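Local coordinates for protein phosphoacetylglucosamine mutase (Aspergillus lentulus, PDB 5OAW) that interconverts N-acetylglucosamine 6-phosphate and N-acetylglucosamine 1-phosphate, as a magnesium-dependent phosphomutase that carries a phosphoserine in its active site, at residues A[131-136]-A[251-256]; A[212-217]-A[281-286]; A[258-263]-A[287-292]; A[305-310]-A[379-384]. All coordinates share one frame; numbering follows the deposited sequence.

Contact 1: residues A[131-136]-A[251-256]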
# COMPACT_ATOMS: atom_id res chain seq x y z
N ALA A 131 -4.77 -9.68 -13.16
CA ALA A 131 -3.79 -8.89 -13.90
C ALA A 131 -2.38 -9.19 -13.39
O ALA A 131 -2.21 -9.90 -12.38
CB ALA A 131 -4.09 -7.40 -13.76
N ARG A 132 -1.39 -8.63 -14.08
CA ARG A 132 0.02 -8.79 -13.71
C ARG A 132 0.84 -7.52 -13.95
O ARG A 132 0.46 -6.65 -14.75
CB ARG A 132 0.64 -9.98 -14.48
CG ARG A 132 0.61 -9.87 -15.99
CD ARG A 132 0.97 -11.23 -16.57
NE ARG A 132 1.39 -11.17 -17.97
CZ ARG A 132 0.58 -11.36 -19.01
NH1 ARG A 132 -0.71 -11.64 -18.84
NH2 ARG A 132 1.08 -11.28 -20.25
N ASP A 133 1.97 -7.42 -13.25
CA ASP A 133 2.97 -6.42 -13.58
C ASP A 133 3.84 -6.87 -14.78
O ASP A 133 3.43 -7.74 -15.56
CB ASP A 133 3.79 -6.01 -12.33
CG ASP A 133 4.73 -7.10 -11.83
OD1 ASP A 133 4.75 -8.23 -12.38
OD2 ASP A 133 5.45 -6.81 -10.86
N THR A 134 5.03 -6.30 -14.90
CA THR A 134 5.88 -6.50 -16.08
C THR A 134 6.80 -7.72 -16.02
O THR A 134 7.59 -7.94 -16.92
CB THR A 134 6.73 -5.25 -16.35
OG1 THR A 134 7.58 -5.02 -15.23
CG2 THR A 134 5.86 -4.03 -16.56
N ARG A 135 6.69 -8.51 -14.96
CA ARG A 135 7.65 -9.61 -14.73
C ARG A 135 7.67 -10.65 -15.83
O ARG A 135 6.64 -10.93 -16.45
CB ARG A 135 7.41 -10.26 -13.38
CG ARG A 135 8.11 -9.50 -12.27
CD ARG A 135 7.36 -9.62 -10.95
NE ARG A 135 7.62 -8.42 -10.16
CZ ARG A 135 8.69 -8.22 -9.40
NH1 ARG A 135 9.63 -9.15 -9.27
NH2 ARG A 135 8.82 -7.08 -8.76
N ALA A 136 8.86 -11.22 -16.04
CA ALA A 136 9.14 -12.19 -17.10
C ALA A 136 8.31 -13.48 -16.96
O ALA A 136 7.89 -14.07 -17.98
CB ALA A 136 10.63 -12.52 -17.16
N ASP A 251 15.23 -7.01 -16.49
CA ASP A 251 16.34 -6.76 -15.55
C ASP A 251 16.31 -5.36 -14.94
O ASP A 251 16.94 -5.12 -13.91
CB ASP A 251 17.70 -6.93 -16.23
CG ASP A 251 18.03 -8.38 -16.62
OD1 ASP A 251 17.29 -9.32 -16.23
OD2 ASP A 251 19.05 -8.55 -17.32
N SER A 252 15.59 -4.43 -15.60
CA SER A 252 15.56 -3.04 -15.15
C SER A 252 14.59 -2.75 -14.00
O SER A 252 14.64 -1.68 -13.40
CB SER A 252 15.31 -2.11 -16.33
OG SER A 252 16.38 -2.20 -17.25
N LEU A 253 13.74 -3.72 -13.67
CA LEU A 253 12.71 -3.54 -12.66
C LEU A 253 13.30 -3.34 -11.27
O LEU A 253 14.04 -4.19 -10.76
CB LEU A 253 11.73 -4.71 -12.69
CG LEU A 253 10.56 -4.72 -11.69
CD1 LEU A 253 9.76 -3.43 -11.69
CD2 LEU A 253 9.66 -5.89 -12.00
N ASN A 254 12.95 -2.21 -10.67
CA ASN A 254 13.45 -1.78 -9.34
C ASN A 254 14.99 -1.66 -9.21
O ASN A 254 15.48 -1.55 -8.09
CB ASN A 254 12.89 -2.67 -8.22
CG ASN A 254 11.37 -2.74 -8.22
OD1 ASN A 254 10.68 -1.73 -8.03
ND2 ASN A 254 10.85 -3.93 -8.44
N PHE A 255 15.72 -1.67 -10.33
CA PHE A 255 17.19 -1.60 -10.34
C PHE A 255 17.67 -0.19 -10.09
O PHE A 255 17.62 0.68 -10.98
CB PHE A 255 17.79 -2.13 -11.65
CG PHE A 255 19.30 -2.14 -11.68
CD1 PHE A 255 20.02 -1.11 -12.33
CD2 PHE A 255 20.03 -3.17 -11.08
CE1 PHE A 255 21.41 -1.11 -12.36
CE2 PHE A 255 21.42 -3.18 -11.11
CZ PHE A 255 22.12 -2.14 -11.75
N GLU A 256 18.13 0.02 -8.86
CA GLU A 256 18.73 1.28 -8.40
C GLU A 256 17.81 2.48 -8.62
O GLU A 256 18.26 3.61 -8.77
CB GLU A 256 20.15 1.47 -8.99
CG GLU A 256 21.14 0.40 -8.50
CD GLU A 256 22.58 0.58 -8.98
OE1 GLU A 256 22.92 1.59 -9.64
OE2 GLU A 256 23.40 -0.33 -8.68
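Leu253 and the guanidinium of Arg135 make most of this contact, a van der Waals packing of methyl on flat cation. The CD2 methyl of Leu253 lies over one face of the guanidinium, toward its rim, at 3.6 Å from Arg135 CZ, while the two side chains run nearly at right angles. Leu253 holds CG anti to its backbone N (chi1 180°), which sends the branch out from the turn toward the arginine. The same methyl also meets Thr134 OG1 at 3.9 Å.

No hydrogen bond crosses the contact; the side-chain bonds stay within 131-136 or lead outside both segments. Arg135 NE donates to the syn lone pair of Asp133 OD2 at 2.8 Å, almost exactly in the guanidinium plane, a salt bridge that helps fix the group's rotation. Asp133 OD1 takes the backbone N of Arg135 at 3.2 Å, closing an Asx turn. Thr67 binds Asp133 OD2, and Arg135 reaches the carbonyls of Asp75 and Pro72 through NH1 and of Asn71 through NH2. Asn254 ND2 bonds to the carbonyl of the phosphoserine at position 69, so both segments hold the phosphoserine loop.

Thus the loop leaving strand 127-132 of domain I meets the type II turn Ser252 to Phe255, which lies between strand 239-243 and helix 259-265 of domain II.

Contact 2: residues A[212-217]-A[281-286]. With MG (magnesium ion), chain C.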
# COMPACT_ATOMS: atom_id res chain seq x y z
N LEU A 212 6.96 17.97 -12.20
CA LEU A 212 7.12 16.83 -11.31
C LEU A 212 7.82 15.67 -12.05
O LEU A 212 7.28 15.13 -13.02
CB LEU A 212 5.76 16.40 -10.73
CG LEU A 212 5.78 15.07 -9.97
CD1 LEU A 212 6.42 15.26 -8.61
CD2 LEU A 212 4.40 14.46 -9.82
N THR A 213 9.02 15.31 -11.60
CA THR A 213 9.82 14.24 -12.20
C THR A 213 9.54 12.97 -11.43
O THR A 213 9.94 12.82 -10.28
CB THR A 213 11.33 14.60 -12.17
OG1 THR A 213 11.49 15.92 -12.70
CG2 THR A 213 12.20 13.63 -12.99
N VAL A 214 8.82 12.06 -12.08
CA VAL A 214 8.40 10.80 -11.48
C VAL A 214 9.23 9.62 -11.98
O VAL A 214 9.17 9.27 -13.16
CB VAL A 214 6.92 10.50 -11.82
CG1 VAL A 214 6.40 9.27 -11.07
CG2 VAL A 214 6.06 11.71 -11.54
N ASP A 215 9.99 9.02 -11.07
CA ASP A 215 10.69 7.76 -11.31
C ASP A 215 9.73 6.57 -11.15
O ASP A 215 9.24 6.28 -10.04
CB ASP A 215 11.94 7.68 -10.41
CG ASP A 215 12.27 6.25 -9.96
OD1 ASP A 215 12.25 5.32 -10.80
OD2 ASP A 215 12.57 6.05 -8.76
N CYS A 216 9.49 5.87 -12.25
CA CYS A 216 8.51 4.75 -12.29
C CYS A 216 9.08 3.35 -12.12
O CYS A 216 8.42 2.33 -12.49
CB CYS A 216 7.67 4.85 -13.56
SG CYS A 216 6.78 6.43 -13.64
N ALA A 217 10.30 3.29 -11.55
CA ALA A 217 10.94 2.04 -11.10
C ALA A 217 11.17 1.02 -12.21
O ALA A 217 11.45 -0.14 -11.93
CB ALA A 217 10.15 1.41 -9.96
N ALA A 281 9.37 12.44 -7.42
CA ALA A 281 8.77 11.31 -6.71
C ALA A 281 9.23 10.00 -7.30
O ALA A 281 9.72 9.95 -8.42
CB ALA A 281 7.25 11.40 -6.72
N SER A 282 9.06 8.93 -6.52
CA SER A 282 9.31 7.57 -6.94
C SER A 282 8.12 6.68 -6.62
O SER A 282 7.55 6.76 -5.52
CB SER A 282 10.59 7.03 -6.30
OG SER A 282 11.73 7.58 -6.96
N LEU A 283 7.74 5.85 -7.60
CA LEU A 283 6.74 4.80 -7.43
C LEU A 283 7.49 3.51 -7.21
O LEU A 283 8.64 3.41 -7.59
CB LEU A 283 5.89 4.65 -8.70
CG LEU A 283 5.37 5.85 -9.51
CD1 LEU A 283 4.48 5.34 -10.63
CD2 LEU A 283 4.63 6.87 -8.65
N ASP A 284 6.85 2.51 -6.60
CA ASP A 284 7.45 1.17 -6.61
C ASP A 284 7.02 0.42 -7.88
O ASP A 284 6.28 0.98 -8.70
CB ASP A 284 7.18 0.40 -5.31
CG ASP A 284 5.73 0.04 -5.12
OD1 ASP A 284 4.84 0.79 -5.56
OD2 ASP A 284 5.48 -1.01 -4.49
N GLY A 285 7.51 -0.81 -8.03
CA GLY A 285 7.30 -1.62 -9.24
C GLY A 285 5.85 -1.85 -9.64
O GLY A 285 5.54 -1.91 -10.83
N ASP A 286 4.95 -1.98 -8.65
CA ASP A 286 3.53 -2.23 -8.93
C ASP A 286 2.67 -1.01 -8.60
O ASP A 286 1.43 -1.09 -8.61
CB ASP A 286 3.02 -3.52 -8.25
CG ASP A 286 3.03 -3.44 -6.73
OD1 ASP A 286 3.71 -2.55 -6.15
OD2 ASP A 286 2.37 -4.29 -6.08
MG MG C . 3.97 -2.50 -4.00
O HOH W 1 6.09 1.54 -11.52
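Asp215 sits where strand 212-215 ends beside strand 281-283, and its side chain reaches across to Ser282. CB lies near both Ser282 OG and Ala281 O, and CG is 3.3 Å from Ser282 OG; beyond it the two carboxylate oxygens do different work. OD2 is met on its anti side, somewhat out of the carboxylate plane, by the hydroxyl of Ser282, with OG donating at 2.5 Å. OD2 also accepts from the backbone N of Gly258, and Ser282 OG is shared in turn with Tyr293 OH. OD1 turns back on its own segment and takes Ala217 N from above the carboxylate plane, an Asx turn that bends the chain as it leaves the strand, and Asn244 ND2 binds it too.

The strands run parallel and are neighbouring inner strands of the mixed domain II sheet, with 279-283 at its middle, in the alpha/beta/alpha architecture of the phosphohexomutase family. Ala281 N donates to Thr213 O, Asp215 N to Ala281 O, and Leu283 N to Asp215 O, the last bond nearly straight at 170°. On the sheet face of Val214 and Ala281, Val214 CG1 packs on Leu283 CD2 at 3.8 Å, while Leu283 CD1 meets Cys216 SG. Beyond the strands a water donates to both Cys216 O and Asp284 O, bridging the two loops, and Ala217 CB rests 3.4 Å from Leu283 O. The loop after Leu283 then delivers Asp284 OD2 and Asp286 OD1 to the magnesium ion, each at 2.2 Å, with Asp288 OD2 and the phosphoserine at position 69 completing the site.

Contact 3: residues A[258-263]-A[287-292]. Unlike the reference sequence in segment 287-292: Leu291 (reference Val). With MG (magnesium ion), chain C.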
# COMPACT_ATOMS: atom_id res chain seq x y z
N GLY A 258 13.15 3.50 -7.98
CA GLY A 258 11.89 3.12 -7.33
C GLY A 258 11.81 3.54 -5.87
O GLY A 258 12.84 3.79 -5.22
N ALA A 259 10.59 3.59 -5.35
CA ALA A 259 10.33 4.13 -4.01
C ALA A 259 11.06 3.40 -2.90
O ALA A 259 11.50 4.03 -1.93
CB ALA A 259 8.82 4.19 -3.73
N ASP A 260 11.19 2.08 -3.05
CA ASP A 260 11.85 1.26 -2.06
C ASP A 260 13.37 1.55 -1.95
O ASP A 260 13.88 1.75 -0.84
CB ASP A 260 11.58 -0.22 -2.30
CG ASP A 260 12.15 -1.08 -1.21
OD1 ASP A 260 11.57 -1.10 -0.09
OD2 ASP A 260 13.21 -1.69 -1.45
N TYR A 261 14.06 1.62 -3.09
CA TYR A 261 15.45 2.11 -3.16
C TYR A 261 15.62 3.47 -2.48
O TYR A 261 16.46 3.63 -1.60
CB TYR A 261 15.93 2.20 -4.61
CG TYR A 261 17.38 2.65 -4.74
CD1 TYR A 261 18.43 1.71 -4.78
CD2 TYR A 261 17.71 4.02 -4.86
CE1 TYR A 261 19.76 2.12 -4.92
CE2 TYR A 261 19.03 4.44 -4.99
CZ TYR A 261 20.05 3.49 -5.02
OH TYR A 261 21.36 3.90 -5.14
N VAL A 262 14.83 4.44 -2.93
CA VAL A 262 14.94 5.81 -2.48
C VAL A 262 14.70 5.93 -0.98
O VAL A 262 15.42 6.65 -0.31
CB VAL A 262 13.99 6.72 -3.28
CG1 VAL A 262 13.91 8.12 -2.67
CG2 VAL A 262 14.47 6.80 -4.72
N LYS A 263 13.70 5.21 -0.46
CA LYS A 263 13.37 5.25 0.96
C LYS A 263 14.47 4.59 1.80
O LYS A 263 14.97 5.22 2.74
CB LYS A 263 11.98 4.61 1.22
CG LYS A 263 11.67 4.11 2.63
CD LYS A 263 11.36 5.25 3.59
CE LYS A 263 11.36 4.76 5.03
NZ LYS A 263 11.64 5.88 5.96
N ALA A 287 3.35 0.11 -8.34
CA ALA A 287 2.77 1.44 -8.18
C ALA A 287 1.67 1.57 -7.12
O ALA A 287 0.67 2.25 -7.32
CB ALA A 287 2.34 2.00 -9.53
N ASP A 288 1.89 0.93 -5.98
CA ASP A 288 1.09 1.17 -4.78
C ASP A 288 1.91 1.83 -3.64
O ASP A 288 1.47 1.86 -2.50
CB ASP A 288 0.41 -0.12 -4.32
CG ASP A 288 1.40 -1.19 -3.86
OD1 ASP A 288 0.97 -2.20 -3.25
OD2 ASP A 288 2.61 -1.04 -4.10
N ARG A 289 3.09 2.34 -3.97
CA ARG A 289 3.93 3.10 -3.03
C ARG A 289 4.54 4.29 -3.73
O ARG A 289 5.07 4.18 -4.84
CB ARG A 289 5.07 2.24 -2.45
CG ARG A 289 4.64 1.20 -1.45
CD ARG A 289 5.68 0.12 -1.32
NE ARG A 289 6.95 0.70 -0.89
CZ ARG A 289 8.01 0.02 -0.50
NH1 ARG A 289 8.00 -1.31 -0.46
NH2 ARG A 289 9.09 0.68 -0.12
N ILE A 290 4.45 5.44 -3.09
CA ILE A 290 5.05 6.66 -3.60
C ILE A 290 5.75 7.41 -2.46
O ILE A 290 5.32 7.36 -1.31
CB ILE A 290 4.02 7.56 -4.31
CG1 ILE A 290 4.71 8.76 -4.99
CG2 ILE A 290 2.91 8.00 -3.34
CD1 ILE A 290 3.81 9.61 -5.86
N LEU A 291 6.85 8.09 -2.81
CA LEU A 291 7.39 9.17 -1.98
C LEU A 291 7.98 10.29 -2.77
O LEU A 291 8.44 10.12 -3.87
CB LEU A 291 8.41 8.67 -0.96
CG LEU A 291 9.09 7.39 -1.36
CD1 LEU A 291 10.41 7.66 -2.07
CD2 LEU A 291 9.22 6.63 -0.05
N TYR A 292 7.95 11.46 -2.16
CA TYR A 292 8.50 12.64 -2.75
C TYR A 292 9.91 12.89 -2.23
O TYR A 292 10.31 12.35 -1.20
CB TYR A 292 7.57 13.81 -2.47
CG TYR A 292 6.44 13.92 -3.47
CD1 TYR A 292 5.44 12.93 -3.57
CD2 TYR A 292 6.36 15.03 -4.31
CE1 TYR A 292 4.40 13.05 -4.51
CE2 TYR A 292 5.33 15.16 -5.24
CZ TYR A 292 4.36 14.17 -5.34
OH TYR A 292 3.36 14.35 -6.27
MG MG C . 3.97 -2.50 -4.00
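Helix 259-263 passes over strand 290-292 with their axes 8.5 Å apart at closest and 44° between their directions, and Ala259 and Ile290 bring the two backbones nearest. Leu291 is the main wedge between them. Its CD1 meets Val262 CG1 at 3.6 Å as the two side chains slide past each other in opposite directions, and its CD2 lies 3.6 Å from Lys263 CB. Ala259 CB closes over Leu291 CG at 4.0 Å. Leu291 stands where the reference sequence has valine.

This is helix-on-sheet packing within domain II: the short helix, with Gly258 at its N-cap position, covers a strand that continues from the metal-binding loop, where Asp288 OD2 binds the magnesium ion at 2.0 Å. Val262 reaches Leu303 of the neighbouring strand 301-304 as well.

Toward the active site the contact turns polar. In a salt bridge, Arg289 NH2 donates to Asp260 OD1 at 3.1 Å with a bond angle of 154°, using the anti lone pair of that oxygen, and the carboxylate and guanidinium planes stand almost perpendicular. A bend at chi3 (59°) in the arginine chain turns its guanidinium to the first turn of the helix. The group has other partners: NE donates to the carbonyl of Asn382, and NH1 makes a weak hydrogen bond to a phosphate oxygen of the phosphoserine at position 69.

Contact 4: residues A[305-310]-A[379-384]. With 16G (2-acetamido-2-deoxy-6-O-phosphono-alpha-D-glucopyranose), chain D.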
# COMPACT_ATOMS: atom_id res chain seq x y z
N ASP A 305 8.62 11.38 2.73
CA ASP A 305 8.15 10.00 2.67
C ASP A 305 6.65 9.88 2.98
O ASP A 305 5.96 10.89 3.03
CB ASP A 305 9.04 9.07 3.52
CG ASP A 305 8.92 9.31 5.06
OD1 ASP A 305 8.07 10.10 5.52
OD2 ASP A 305 9.71 8.67 5.81
N GLY A 306 6.16 8.66 3.17
CA GLY A 306 4.75 8.40 3.48
C GLY A 306 4.19 9.15 4.67
O GLY A 306 3.08 9.67 4.62
N ASP A 307 4.96 9.21 5.75
CA ASP A 307 4.55 9.96 6.94
C ASP A 307 4.43 11.45 6.70
O ASP A 307 3.60 12.12 7.31
CB ASP A 307 5.46 9.64 8.10
CG ASP A 307 5.12 8.31 8.73
OD1 ASP A 307 3.94 8.16 9.15
OD2 ASP A 307 6.00 7.42 8.80
N ARG A 308 5.24 11.94 5.77
CA ARG A 308 5.18 13.32 5.32
C ARG A 308 3.98 13.59 4.39
O ARG A 308 3.38 14.68 4.41
CB ARG A 308 6.51 13.64 4.63
CG ARG A 308 7.05 15.00 4.96
CD ARG A 308 7.95 15.00 6.18
NE ARG A 308 7.81 16.31 6.80
CZ ARG A 308 8.74 16.97 7.47
NH1 ARG A 308 9.96 16.46 7.67
NH2 ARG A 308 8.43 18.15 7.96
N ILE A 309 3.64 12.61 3.56
CA ILE A 309 2.41 12.66 2.76
C ILE A 309 1.17 12.60 3.68
O ILE A 309 0.19 13.34 3.47
CB ILE A 309 2.36 11.54 1.69
CG1 ILE A 309 3.51 11.71 0.68
CG2 ILE A 309 1.02 11.57 0.95
CD1 ILE A 309 3.88 10.44 -0.08
N ALA A 310 1.24 11.73 4.69
CA ALA A 310 0.19 11.62 5.71
C ALA A 310 -0.12 12.95 6.37
O ALA A 310 -1.28 13.32 6.46
CB ALA A 310 0.57 10.58 6.76
N PHE A 379 -0.87 6.22 6.30
CA PHE A 379 0.29 6.02 5.44
C PHE A 379 1.39 5.39 6.27
O PHE A 379 1.53 5.72 7.45
CB PHE A 379 0.83 7.35 4.89
CG PHE A 379 0.15 7.81 3.64
CD1 PHE A 379 -1.05 8.53 3.69
CD2 PHE A 379 0.72 7.55 2.39
CE1 PHE A 379 -1.68 8.96 2.53
CE2 PHE A 379 0.10 7.98 1.22
CZ PHE A 379 -1.11 8.68 1.29
N GLU A 380 2.14 4.47 5.68
CA GLU A 380 3.41 4.04 6.24
C GLU A 380 4.52 4.86 5.61
O GLU A 380 4.32 5.48 4.54
CB GLU A 380 3.61 2.53 6.06
CG GLU A 380 2.80 1.73 7.06
CD GLU A 380 2.86 0.23 6.84
OE1 GLU A 380 2.32 -0.24 5.81
OE2 GLU A 380 3.43 -0.47 7.72
N ALA A 381 5.69 4.91 6.28
CA ALA A 381 6.85 5.66 5.80
C ALA A 381 7.27 5.25 4.37
O ALA A 381 7.66 6.10 3.56
CB ALA A 381 8.03 5.56 6.77
N ASN A 382 7.17 3.94 4.08
CA ASN A 382 7.52 3.39 2.77
C ASN A 382 6.66 3.94 1.60
O ASN A 382 6.93 3.66 0.42
CB ASN A 382 7.48 1.84 2.81
CG ASN A 382 6.09 1.26 3.07
OD1 ASN A 382 5.08 1.98 3.10
ND2 ASN A 382 6.03 -0.05 3.27
N GLY A 383 5.62 4.70 1.93
CA GLY A 383 4.82 5.37 0.93
C GLY A 383 3.53 4.70 0.51
O GLY A 383 2.85 5.19 -0.40
N HIS A 384 3.19 3.58 1.14
CA HIS A 384 1.87 2.98 0.99
C HIS A 384 0.85 3.66 1.90
O HIS A 384 1.06 3.77 3.11
CB HIS A 384 1.88 1.48 1.30
CG HIS A 384 0.58 0.81 0.97
ND1 HIS A 384 -0.42 0.63 1.91
CD2 HIS A 384 0.09 0.36 -0.20
CE1 HIS A 384 -1.47 0.06 1.32
NE2 HIS A 384 -1.18 -0.11 0.05
C1 16G D . 4.73 -5.87 5.00
C2 16G D . 3.46 -4.99 5.15
C3 16G D . 3.79 -3.54 5.49
C4 16G D . 4.80 -3.45 6.64
C5 16G D . 6.04 -4.32 6.40
C6 16G D . 6.82 -4.36 7.68
C7 16G D . 1.39 -5.43 3.88
C8 16G D . 0.78 -5.51 2.47
N2 16G D . 2.68 -5.08 3.90
O1 16G D . 5.41 -5.59 3.77
O3 16G D . 2.61 -2.87 5.92
O4 16G D . 5.19 -2.11 6.78
O5 16G D . 5.69 -5.71 6.09
O6 16G D . 7.91 -5.23 7.53
O7 16G D . 0.72 -5.63 4.90
P 16G D . 8.60 -5.84 8.80
O1P 16G D . 9.81 -6.67 8.22
O2P 16G D . 9.24 -4.55 9.57
O3P 16G D . 7.72 -6.68 9.66
O HOH W 2 5.94 4.80 9.27
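Gly306 and the turn from Glu380 to Gly383 form the tight part of this contact, with CA atoms of Gly306 and Gly383 only 4.0 Å apart. Gly306 N donates to Ala381 O at 3.0 Å, approaching from above the carbonyl plane, and Gly306 CA makes a CA-H...O contact with Glu380 O at 3.1 Å. Having no side chain, Gly306 lets the turn come this close. Asp305, at the N-cap, accepts weak bonds at OD1 from the backbone N of Asp307 and Arg308. The Phe379 ring takes Ile309 CG2 over one face, a CH-pi contact with CG2 3.9 Å from the ring centroid. Ile309 has CG2 anti to its backbone N, which aims this methyl at the ring. Ala310 CB backs onto Phe379 CB at 3.7 Å.

Water marks the looser side. Asp307 OD2 accepts from a water at 2.7 Å, and the same water accepts from Ala381 N, so helix and turn are bridged there without a direct bond.

Away from the helix, the extended side chain of Glu380 offers each carboxylate oxygen to one sugar hydroxyl: O3 of the ligand donates to OE1 and O4 to OE2. Packing the turn on helix 306-323 therefore probably helps to place this two-pronged acceptor, which reads the O3 and O4 hydroxyls of the substrate.

From the N terminus, contact 1 comes first: it closes the loop from the end of strand 127-132 to the turn at 251-256, tying domain I to domain II. Contact 2 opens inside that loop, at 212-217, and closes beyond it at 281-286, so the two cross; a probable hydrogen bond from Asn254 N to Ala217 O joins them. Contact 3 opens at 258-263, before contact 2 has closed, and crosses it in turn; strands 279-283 and 290-295 are neighbours in one sheet, and the loop joining them binds the magnesium ion. Contact 4 follows in series within domain III, yet a probable hydrogen bond from Ile290 N to Gly383 O links it to contact 3, carrying the chain of contacts from metal to sugar.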